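Side-chain contacts in endo-beta-1,4-glucanase (Streptomyces sp., PDB 1OA4), which hydrolyses internal beta-1,4-glucosidic bonds of cellulose as an endoglucanase of glycoside hydrolase family 12: residues V60-H65 against P71-P76; Y17-N22 against I32-N37; G38-Q43 against S90-G95. All coordinates share one frame; numbering follows the deposited sequence.

Contact 1. Residues V60-H65 against P71-P76; sequences VYDGCH and PRTTLP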
loop_
_atom_site.group_PDB
_atom_site.type_symbol
_atom_site.label_atom_id
_atom_site.label_comp_id
_atom_site.label_asym_id
_atom_site.label_seq_id
_atom_site.Cartn_x
_atom_site.Cartn_y
_atom_site.Cartn_z
ATOM N N VAL A 60 4.834 3.901 -3.594
ATOM C CA VAL A 60 6.200 4.099 -3.135
ATOM C C VAL A 60 6.358 3.182 -1.934
ATOM O O VAL A 60 5.399 2.975 -1.187
ATOM C CB VAL A 60 6.462 5.589 -2.844
ATOM C CG1 VAL A 60 5.394 6.203 -1.939
ATOM C CG2 VAL A 60 7.821 5.793 -2.244
ATOM N N TYR A 61 7.538 2.595 -1.745
ATOM C CA TYR A 61 7.705 1.658 -0.633
ATOM C C TYR A 61 9.109 1.521 -0.062
ATOM O O TYR A 61 10.105 1.913 -0.691
ATOM C CB TYR A 61 7.200 0.256 -1.038
ATOM C CG TYR A 61 7.988 -0.521 -2.091
ATOM C CD1 TYR A 61 9.092 -1.296 -1.734
ATOM C CD2 TYR A 61 7.582 -0.545 -3.420
ATOM C CE1 TYR A 61 9.794 -2.043 -2.677
ATOM C CE2 TYR A 61 8.264 -1.303 -4.372
ATOM C CZ TYR A 61 9.380 -2.031 -3.992
ATOM O OH TYR A 61 10.050 -2.760 -4.946
ATOM N N ASP A 62 9.129 0.938 1.135
ATOM C CA ASP A 62 10.327 0.533 1.855
ATOM C C ASP A 62 10.227 -0.989 1.894
ATOM O O ASP A 62 9.126 -1.545 1.825
ATOM C CB ASP A 62 10.301 1.157 3.249
ATOM C CG ASP A 62 11.484 0.763 4.119
ATOM O OD1 ASP A 62 12.558 0.393 3.599
ATOM O OD2 ASP A 62 11.411 0.810 5.365
ATOM N N GLY A 63 11.352 -1.661 1.985
ATOM C CA GLY A 63 11.371 -3.111 2.002
ATOM C C GLY A 63 11.570 -3.702 0.629
ATOM O O GLY A 63 12.100 -3.060 -0.264
ATOM N N CYS A 64 11.172 -4.963 0.491
ATOM C CA CYS A 64 11.336 -5.707 -0.742
ATOM C C CYS A 64 10.016 -6.214 -1.309
ATOM O O CYS A 64 9.202 -6.822 -0.593
ATOM C CB CYS A 64 12.192 -6.938 -0.471
ATOM S SG CYS A 64 13.845 -6.629 0.113
ATOM N N HIS A 65 9.848 -6.013 -2.606
ATOM C CA HIS A 65 8.638 -6.423 -3.322
ATOM C C HIS A 65 9.105 -7.078 -4.611
ATOM O O HIS A 65 9.706 -6.429 -5.456
ATOM C CB HIS A 65 7.761 -5.197 -3.609
ATOM C CG HIS A 65 6.472 -5.523 -4.308
ATOM N ND1 HIS A 65 5.424 -6.156 -3.675
ATOM C CD2 HIS A 65 6.021 -5.195 -5.544
ATOM C CE1 HIS A 65 4.423 -6.300 -4.525
ATOM N NE2 HIS A 65 4.753 -5.716 -5.666
ATOM N N PRO A 71 16.791 0.885 -1.180
ATOM C CA PRO A 71 18.140 1.048 -0.625
ATOM C C PRO A 71 18.136 1.214 0.874
ATOM O O PRO A 71 17.338 2.002 1.403
ATOM C CB PRO A 71 18.642 2.336 -1.286
ATOM C CG PRO A 71 17.916 2.398 -2.568
ATOM C CD PRO A 71 16.513 1.849 -2.254
ATOM N N ARG A 72 19.026 0.473 1.528
ATOM C CA ARG A 72 19.261 0.538 2.967
ATOM C C ARG A 72 18.093 0.127 3.835
ATOM O O ARG A 72 18.070 0.410 5.033
ATOM C CB ARG A 72 19.748 1.926 3.363
ATOM C CG ARG A 72 21.120 2.214 2.832
ATOM C CD ARG A 72 21.697 3.583 3.282
ATOM N NE ARG A 72 20.722 4.670 3.190
ATOM C CZ ARG A 72 20.346 5.241 2.053
ATOM N NH1 ARG A 72 20.859 4.835 0.902
ATOM N NH2 ARG A 72 19.465 6.238 2.063
ATOM N N THR A 73 17.155 -0.630 3.270
ATOM C CA THR A 73 16.013 -1.028 4.048
ATOM C C THR A 73 16.480 -1.997 5.121
ATOM O O THR A 73 17.468 -2.718 4.921
ATOM C CB THR A 73 14.954 -1.748 3.161
ATOM O OG1 THR A 73 13.817 -2.073 3.961
ATOM C CG2 THR A 73 15.490 -3.068 2.554
ATOM N N THR A 74 15.781 -2.020 6.254
ATOM C CA THR A 74 16.045 -3.021 7.289
ATOM C C THR A 74 15.074 -4.199 7.228
ATOM O O THR A 74 15.060 -5.046 8.133
ATOM C CB THR A 74 15.983 -2.392 8.676
ATOM O OG1 THR A 74 14.705 -1.761 8.868
ATOM C CG2 THR A 74 17.017 -1.280 8.796
ATOM N N LEU A 75 14.224 -4.226 6.199
ATOM C CA LEU A 75 13.277 -5.319 6.012
ATOM C C LEU A 75 13.905 -6.336 5.058
ATOM O O LEU A 75 14.674 -5.963 4.182
ATOM C CB LEU A 75 11.968 -4.792 5.428
ATOM C CG LEU A 75 11.199 -3.816 6.346
ATOM C CD1 LEU A 75 9.951 -3.275 5.657
ATOM C CD2 LEU A 75 10.831 -4.378 7.700
ATOM N N PRO A 76 13.540 -7.607 5.164
ATOM C CA PRO A 76 12.573 -8.124 6.132
ATOM C C PRO A 76 13.074 -8.200 7.581
ATOM O O PRO A 76 14.261 -8.405 7.836
ATOM C CB PRO A 76 12.290 -9.534 5.589
ATOM C CG PRO A 76 13.561 -9.894 4.947
ATOM C CD PRO A 76 13.988 -8.644 4.227
HETATM O O HOH W 1 13.533 -0.217 6.641
#
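D62 and T73 both turn the branch that matters trans to their own main-chain nitrogens, CG of D62 at a chi1 of 178° and OG1 of T73 at -178°, and these torsions bring carboxylate and hydroxyl together. The hydroxyl donates to the acid, T73 OG1 lying 2.8 Å from D62 OD1, and it comes from above the carboxylate plane, 44° out of it. In return T73 OG1 receives the main-chain N-H of L75, with N to OG1 at 3.1 Å. One hydroxyl is thus both donor and acceptor, which fixes its rotation and leaves the methyl CG2 to pack near the CA of G63. D62 OD1 is gripped further by a salt bridge to R16 and, weakly, by the amide of G63. The other oxygen has its own partners: water 1 donates to D62 OD2 at 2.7 Å and accepts from T74 N at 2.9 Å, while S218 bonds to the same OD2. So many donors around one buried carboxylate would be expected to favour its charged form. Beside this polar cluster, L75 lies against the bare backbone of G63, its CB and its CD1 each 3.9 Å from G63 CA. With no side chain there, the leucine can come close to the main chain just where it changes direction. Next along, C64 SG stands 4.2 Å from L75 O and is tied to C69 by a disulfide. The example illustrates how a corner is secured: the chain turns at D62 and G63, leaving strand 59-61 of the large sheet for the small hairpin of 64-65 with 68-69, and the acid at that corner holds an ST turn, headed by T73, in the loop that follows.

Contact 2. Residues Y17-N22 against I32-N37; sequences YVVQNN and INVTGN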
loop_
_atom_site.group_PDB
_atom_site.type_symbol
_atom_site.label_atom_id
_atom_site.label_comp_id
_atom_site.label_asym_id
_atom_site.label_seq_id
_atom_site.Cartn_x
_atom_site.Cartn_y
_atom_site.Cartn_z
ATOM N N TYR A 17 13.715 4.986 -1.236
ATOM C CA TYR A 17 12.427 4.305 -1.451
ATOM C C TYR A 17 12.228 3.999 -2.926
ATOM O O TYR A 17 12.673 4.731 -3.798
ATOM C CB TYR A 17 11.244 5.162 -0.942
ATOM C CG TYR A 17 11.399 5.639 0.491
ATOM C CD1 TYR A 17 11.397 4.759 1.556
ATOM C CD2 TYR A 17 11.559 6.992 0.777
ATOM C CE1 TYR A 17 11.570 5.213 2.869
ATOM C CE2 TYR A 17 11.713 7.441 2.060
ATOM C CZ TYR A 17 11.716 6.569 3.111
ATOM O OH TYR A 17 11.883 7.041 4.404
ATOM N N VAL A 18 11.556 2.886 -3.191
ATOM C CA VAL A 18 11.237 2.478 -4.545
ATOM C C VAL A 18 9.874 3.050 -4.925
ATOM O O VAL A 18 8.952 3.050 -4.098
ATOM C CB VAL A 18 11.158 0.947 -4.659
ATOM C CG1 VAL A 18 10.775 0.532 -6.070
ATOM C CG2 VAL A 18 12.458 0.316 -4.211
ATOM N N VAL A 19 9.776 3.576 -6.143
ATOM C CA VAL A 19 8.515 4.026 -6.702
ATOM C C VAL A 19 8.233 3.094 -7.889
ATOM O O VAL A 19 9.124 2.855 -8.727
ATOM C CB VAL A 19 8.542 5.499 -7.150
ATOM C CG1 VAL A 19 7.210 5.887 -7.747
ATOM C CG2 VAL A 19 8.900 6.426 -5.965
ATOM N N GLN A 20 7.012 2.561 -7.945
ATOM C CA GLN A 20 6.641 1.577 -8.945
ATOM C C GLN A 20 5.317 1.918 -9.626
ATOM O O GLN A 20 4.374 2.358 -8.983
ATOM C CB GLN A 20 6.545 0.188 -8.291
ATOM C CG GLN A 20 5.575 0.084 -7.114
ATOM C CD GLN A 20 5.439 -1.330 -6.542
ATOM O OE1 GLN A 20 5.999 -2.305 -7.080
ATOM N NE2 GLN A 20 4.709 -1.437 -5.432
ATOM N N ASN A 21 5.276 1.753 -10.939
ATOM C CA ASN A 21 4.068 1.968 -11.719
ATOM C C ASN A 21 3.102 0.851 -11.364
ATOM O O ASN A 21 1.909 1.086 -11.209
ATOM C CB ASN A 21 4.400 1.936 -13.210
ATOM C CG ASN A 21 3.293 2.511 -14.083
ATOM O OD1 ASN A 21 2.481 3.327 -13.627
ATOM N ND2 ASN A 21 3.284 2.120 -15.355
ATOM N N ASN A 22 3.629 -0.363 -11.232
ATOM C CA ASN A 22 2.863 -1.527 -10.778
ATOM C C ASN A 22 1.479 -1.673 -11.412
ATOM O O ASN A 22 0.476 -1.753 -10.699
ATOM C CB ASN A 22 2.805 -1.499 -9.250
ATOM C CG ASN A 22 2.371 -2.802 -8.656
ATOM O OD1 ASN A 22 2.483 -3.863 -9.292
ATOM N ND2 ASN A 22 1.856 -2.747 -7.442
ATOM N N ILE A 32 3.251 7.232 -14.544
ATOM C CA ILE A 32 3.458 8.096 -13.385
ATOM C C ILE A 32 4.640 8.986 -13.686
ATOM O O ILE A 32 5.489 8.621 -14.490
ATOM C CB ILE A 32 3.689 7.313 -12.103
ATOM C CG1 ILE A 32 4.878 6.358 -12.217
ATOM C CG2 ILE A 32 2.462 6.507 -11.801
ATOM C CD1 ILE A 32 5.220 5.684 -10.924
ATOM N N ASN A 33 4.641 10.173 -13.092
ATOM C CA ASN A 33 5.764 11.097 -13.207
ATOM C C ASN A 33 6.362 11.162 -11.806
ATOM O O ASN A 33 5.694 11.628 -10.873
ATOM C CB ASN A 33 5.270 12.487 -13.656
ATOM C CG ASN A 33 6.405 13.432 -14.019
ATOM O OD1 ASN A 33 7.467 12.996 -14.468
ATOM N ND2 ASN A 33 6.187 14.732 -13.829
ATOM N N VAL A 34 7.590 10.689 -11.657
ATOM C CA VAL A 34 8.289 10.636 -10.368
ATOM C C VAL A 34 9.192 11.852 -10.149
ATOM O O VAL A 34 10.064 12.139 -10.969
ATOM C CB VAL A 34 9.106 9.348 -10.273
ATOM C CG1 VAL A 34 9.707 9.173 -8.866
ATOM C CG2 VAL A 34 8.221 8.167 -10.654
ATOM N N THR A 35 8.953 12.576 -9.057
ATOM C CA THR A 35 9.750 13.753 -8.698
ATOM C C THR A 35 10.754 13.348 -7.621
ATOM O O THR A 35 10.968 12.170 -7.380
ATOM C CB THR A 35 8.861 14.877 -8.139
ATOM O OG1 THR A 35 8.376 14.500 -6.849
ATOM C CG2 THR A 35 7.615 15.061 -8.910
ATOM N N GLY A 36 11.371 14.311 -6.945
ATOM C CA GLY A 36 12.332 13.935 -5.930
ATOM C C GLY A 36 11.711 13.346 -4.671
ATOM O O GLY A 36 12.375 12.640 -3.932
ATOM N N ASN A 37 10.434 13.620 -4.426
ATOM C CA ASN A 37 9.829 13.251 -3.152
ATOM C C ASN A 37 8.565 12.425 -3.228
ATOM O O ASN A 37 8.011 12.073 -2.214
ATOM C CB ASN A 37 9.513 14.530 -2.372
ATOM C CG ASN A 37 10.764 15.294 -1.969
ATOM O OD1 ASN A 37 10.721 16.506 -1.782
ATOM N ND2 ASN A 37 11.882 14.587 -1.843
#
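Strand 17-20 and strand 32-34 run nearly antiparallel, at 155°, yet their axes stay 9.0 Å apart, the spacing of two sheets packed face to face, with V19 CA and V34 CA at 7.6 Å. Side chains fill the gap. V19 points at the opposing strand and sets its CG1 against two partners, 3.8 Å from I32 CD1 and likewise 3.8 Å from V34 CG2. The two valines meet tip to tip, and a second pair of methyls, V19 CG2 and V34 CG1, approaches to 4.1 Å. I32 arrives at a slant instead. Its chi1 of 57° tucks CG1 between the backbone N and the carbonyl carbon, and with the rest of the chain extended the terminal methyl is carried across to the other strand, where I32 CD1 rests 3.9 Å from Q20 O. The branch methyl serves a different neighbour: I32 CG2 lies 3.7 Å from N21 OD1, the two side chains passing each other in opposite senses. That amide is not left to apolar company, because Q30 donates to N21 OD1 and N21 ND2 bonds to the main-chain oxygen of D6. The amide at this border is therefore satisfied close by, while the valines and the isoleucine form a mainly apolar patch, with Q20 O and N21 OD1 at its border, that F39, V60 and I13 extend. Past V34 the chain leaves its strand through an ST turn, in which T35 OG1 accepts the amide of N37. What the pair exemplifies is the core of a beta-sandwich: V19 belongs to the large mixed sheet, I32 and V34 to the six-stranded antiparallel one, and the aliphatic layer they form where the sheets meet joins the two halves of the jelly roll found in family 12 glycoside hydrolases.

Contact 3. Residues G38-Q43 against S90-G95; sequences GFEITQ and SYRYTG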
loop_
_atom_site.group_PDB
_atom_site.type_symbol
_atom_site.label_atom_id
_atom_site.label_comp_id
_atom_site.label_asym_id
_atom_site.label_seq_id
_atom_site.Cartn_x
_atom_site.Cartn_y
_atom_site.Cartn_z
ATOM N N GLY A 38 8.094 12.137 -4.433
ATOM C CA GLY A 38 6.833 11.428 -4.584
ATOM C C GLY A 38 6.549 11.212 -6.050
ATOM O O GLY A 38 7.472 11.198 -6.862
ATOM N N PHE A 39 5.282 11.011 -6.399
ATOM C CA PHE A 39 4.913 10.811 -7.797
ATOM C C PHE A 39 3.473 11.272 -8.001
ATOM O O PHE A 39 2.698 11.406 -7.049
ATOM C CB PHE A 39 5.059 9.324 -8.222
ATOM C CG PHE A 39 4.047 8.399 -7.582
ATOM C CD1 PHE A 39 4.293 7.829 -6.340
ATOM C CD2 PHE A 39 2.854 8.132 -8.190
ATOM C CE1 PHE A 39 3.359 7.008 -5.741
ATOM C CE2 PHE A 39 1.915 7.295 -7.573
ATOM C CZ PHE A 39 2.171 6.755 -6.363
ATOM N N GLU A 40 3.130 11.471 -9.265
ATOM C CA GLU A 40 1.795 11.849 -9.690
ATOM C C GLU A 40 1.372 10.864 -10.789
ATOM O O GLU A 40 2.177 10.479 -11.644
ATOM C CB GLU A 40 1.794 13.291 -10.230
ATOM C CG GLU A 40 0.541 13.648 -11.027
ATOM C CD GLU A 40 0.525 15.047 -11.615
ATOM O OE1 GLU A 40 1.546 15.557 -12.037
ATOM O OE2 GLU A 40 -0.639 15.645 -11.666
ATOM N N ILE A 41 0.109 10.429 -10.768
ATOM C CA ILE A 41 -0.399 9.635 -11.877
ATOM C C ILE A 41 -0.716 10.594 -13.035
ATOM O O ILE A 41 -1.559 11.487 -12.892
ATOM C CB ILE A 41 -1.672 8.866 -11.478
ATOM C CG1 ILE A 41 -1.351 7.905 -10.323
ATOM C CG2 ILE A 41 -2.215 8.138 -12.690
ATOM C CD1 ILE A 41 -2.541 7.117 -9.801
ATOM N N THR A 42 -0.014 10.445 -14.160
ATOM C CA THR A 42 -0.209 11.313 -15.324
ATOM C C THR A 42 -0.949 10.683 -16.502
ATOM O O THR A 42 -1.437 11.412 -17.356
ATOM C CB THR A 42 1.129 11.861 -15.814
ATOM O OG1 THR A 42 2.069 10.789 -15.938
ATOM C CG2 THR A 42 1.733 12.795 -14.785
ATOM N N GLN A 43 -1.018 9.354 -16.555
ATOM C CA GLN A 43 -1.885 8.675 -17.515
ATOM C C GLN A 43 -2.503 7.499 -16.777
ATOM O O GLN A 43 -1.815 6.793 -16.035
ATOM C CB GLN A 43 -1.126 8.192 -18.755
ATOM C CG GLN A 43 -2.059 7.753 -19.861
ATOM C CD GLN A 43 -1.405 7.606 -21.227
ATOM O OE1 GLN A 43 -0.253 8.011 -21.425
ATOM N NE2 GLN A 43 -2.142 7.023 -22.179
ATOM N N SER A 90 1.644 11.724 2.517
ATOM C CA SER A 90 0.806 12.889 2.247
ATOM C C SER A 90 0.289 12.685 0.841
ATOM O O SER A 90 1.074 12.441 -0.078
ATOM C CB SER A 90 1.627 14.159 2.324
ATOM O OG SER A 90 0.838 15.246 1.858
ATOM N N TYR A 91 -1.030 12.796 0.688
ATOM C CA TYR A 91 -1.724 12.542 -0.563
ATOM C C TYR A 91 -2.437 13.772 -1.124
ATOM O O TYR A 91 -2.895 14.640 -0.375
ATOM C CB TYR A 91 -2.823 11.495 -0.339
ATOM C CG TYR A 91 -2.428 10.047 -0.185
ATOM C CD1 TYR A 91 -1.862 9.344 -1.247
ATOM C CD2 TYR A 91 -2.725 9.353 0.974
ATOM C CE1 TYR A 91 -1.583 7.987 -1.130
ATOM C CE2 TYR A 91 -2.432 7.997 1.095
ATOM C CZ TYR A 91 -1.873 7.339 0.040
ATOM O OH TYR A 91 -1.629 5.978 0.174
ATOM N N ARG A 92 -2.537 13.822 -2.446
ATOM C CA ARG A 92 -3.352 14.818 -3.120
ATOM C C ARG A 92 -4.422 14.039 -3.865
ATOM O O ARG A 92 -4.111 13.149 -4.667
ATOM C CB ARG A 92 -2.524 15.633 -4.106
ATOM C CG ARG A 92 -3.278 16.823 -4.636
ATOM C CD ARG A 92 -2.446 17.645 -5.589
ATOM N NE ARG A 92 -2.258 17.049 -6.903
ATOM C CZ ARG A 92 -1.067 16.899 -7.501
ATOM N NH1 ARG A 92 0.036 17.298 -6.880
ATOM N NH2 ARG A 92 -0.996 16.364 -8.722
ATOM N N TYR A 93 -5.678 14.386 -3.612
ATOM C CA TYR A 93 -6.797 13.699 -4.217
ATOM C C TYR A 93 -7.450 14.491 -5.337
ATOM O O TYR A 93 -7.181 15.683 -5.495
ATOM C CB TYR A 93 -7.821 13.450 -3.131
ATOM C CG TYR A 93 -7.309 12.601 -2.005
ATOM C CD1 TYR A 93 -6.724 11.381 -2.256
ATOM C CD2 TYR A 93 -7.432 12.996 -0.688
ATOM C CE1 TYR A 93 -6.278 10.588 -1.251
ATOM C CE2 TYR A 93 -6.993 12.202 0.334
ATOM C CZ TYR A 93 -6.413 10.978 0.055
ATOM O OH TYR A 93 -5.964 10.168 1.072
ATOM N N THR A 94 -8.297 13.815 -6.109
ATOM C CA THR A 94 -9.079 14.457 -7.158
ATOM C C THR A 94 -10.551 14.139 -6.897
ATOM O O THR A 94 -10.897 13.134 -6.269
ATOM C CB THR A 94 -8.716 13.976 -8.564
ATOM O OG1 THR A 94 -8.935 12.565 -8.657
ATOM C CG2 THR A 94 -7.235 14.148 -8.843
ATOM N N GLY A 95 -11.425 15.023 -7.351
ATOM C CA GLY A 95 -12.858 14.804 -7.224
ATOM C C GLY A 95 -13.384 13.782 -8.213
ATOM O O GLY A 95 -14.436 13.195 -7.985
#
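R92 NH2 is gripped by two oxygens, the carboxylate oxygen OE2 of E40 and the main-chain oxygen of G210, of which the second is its strongest polar partner. The pairing with E40 is a salt bridge, R92 NH2 to E40 OE2 at 3.1 Å. It is a single-point contact: the carboxylate oxygen sits at the edge of the guanidinium, near its plane, but the two flat groups stand almost perpendicular, at 88°. With the groups so turned and the approach made at NH2 alone, no second pair forms: E40 OE1 is 4.3 Å from R92 NH2 and R92 NH1 is 5.1 Å from E40 OE2. Each arm has its own way of reaching the meeting point. E40 leaves its strand with CG trans to the backbone N and stays extended to CD. R92 starts out equally straight, then kinks at chi3, 74°, which swings the guanidinium round toward the acid. The stems need this length because the backbones are far apart, E40 CA and R92 CA being separated by 8.9 Å. Strand 212-218 runs between them, and the arginine passes over it with A212 in contact. Because E40 is partly exposed and R92 exposed, the attraction is probably screened by solvent, while the hydrogen bond to the main-chain oxygen of G210 probably steadies the guanidinium. The neighbours along each strand behave otherwise: F39 and Y91 are buried and both touch V213 of the middle strand. Further along, T42 and Q43 both face C31 in a classic beta bulge. The pattern is a cross-strand salt bridge between strands that are not adjacent, spanning an intervening one on the outward face of the six-stranded sheet, which is the outer layer of the family 12 beta-sandwich.

Overall arrangement
Contacts 2 and 3 are the closest pair, their centres about 11 Å apart; contacts 1 and 2 lie about 14 Å apart and contacts 1 and 3 about 22 Å. Contact 2 comes first along the chain, from segments that precede all the others, while both segments of contact 1 fall between the two halves of contact 3. Neighbouring strands connect them: 17-20 pairs with 59-61 in the large sheet, where Y61 N lies 2.8 Å from V18 O, and 30-34 pairs with 39-44 in the six-stranded sheet. Contact 2 thus bridges the sandwich interior, contact 3 spans its outer sheet, and contact 1 secures the corner where the chain leaves the large sheet.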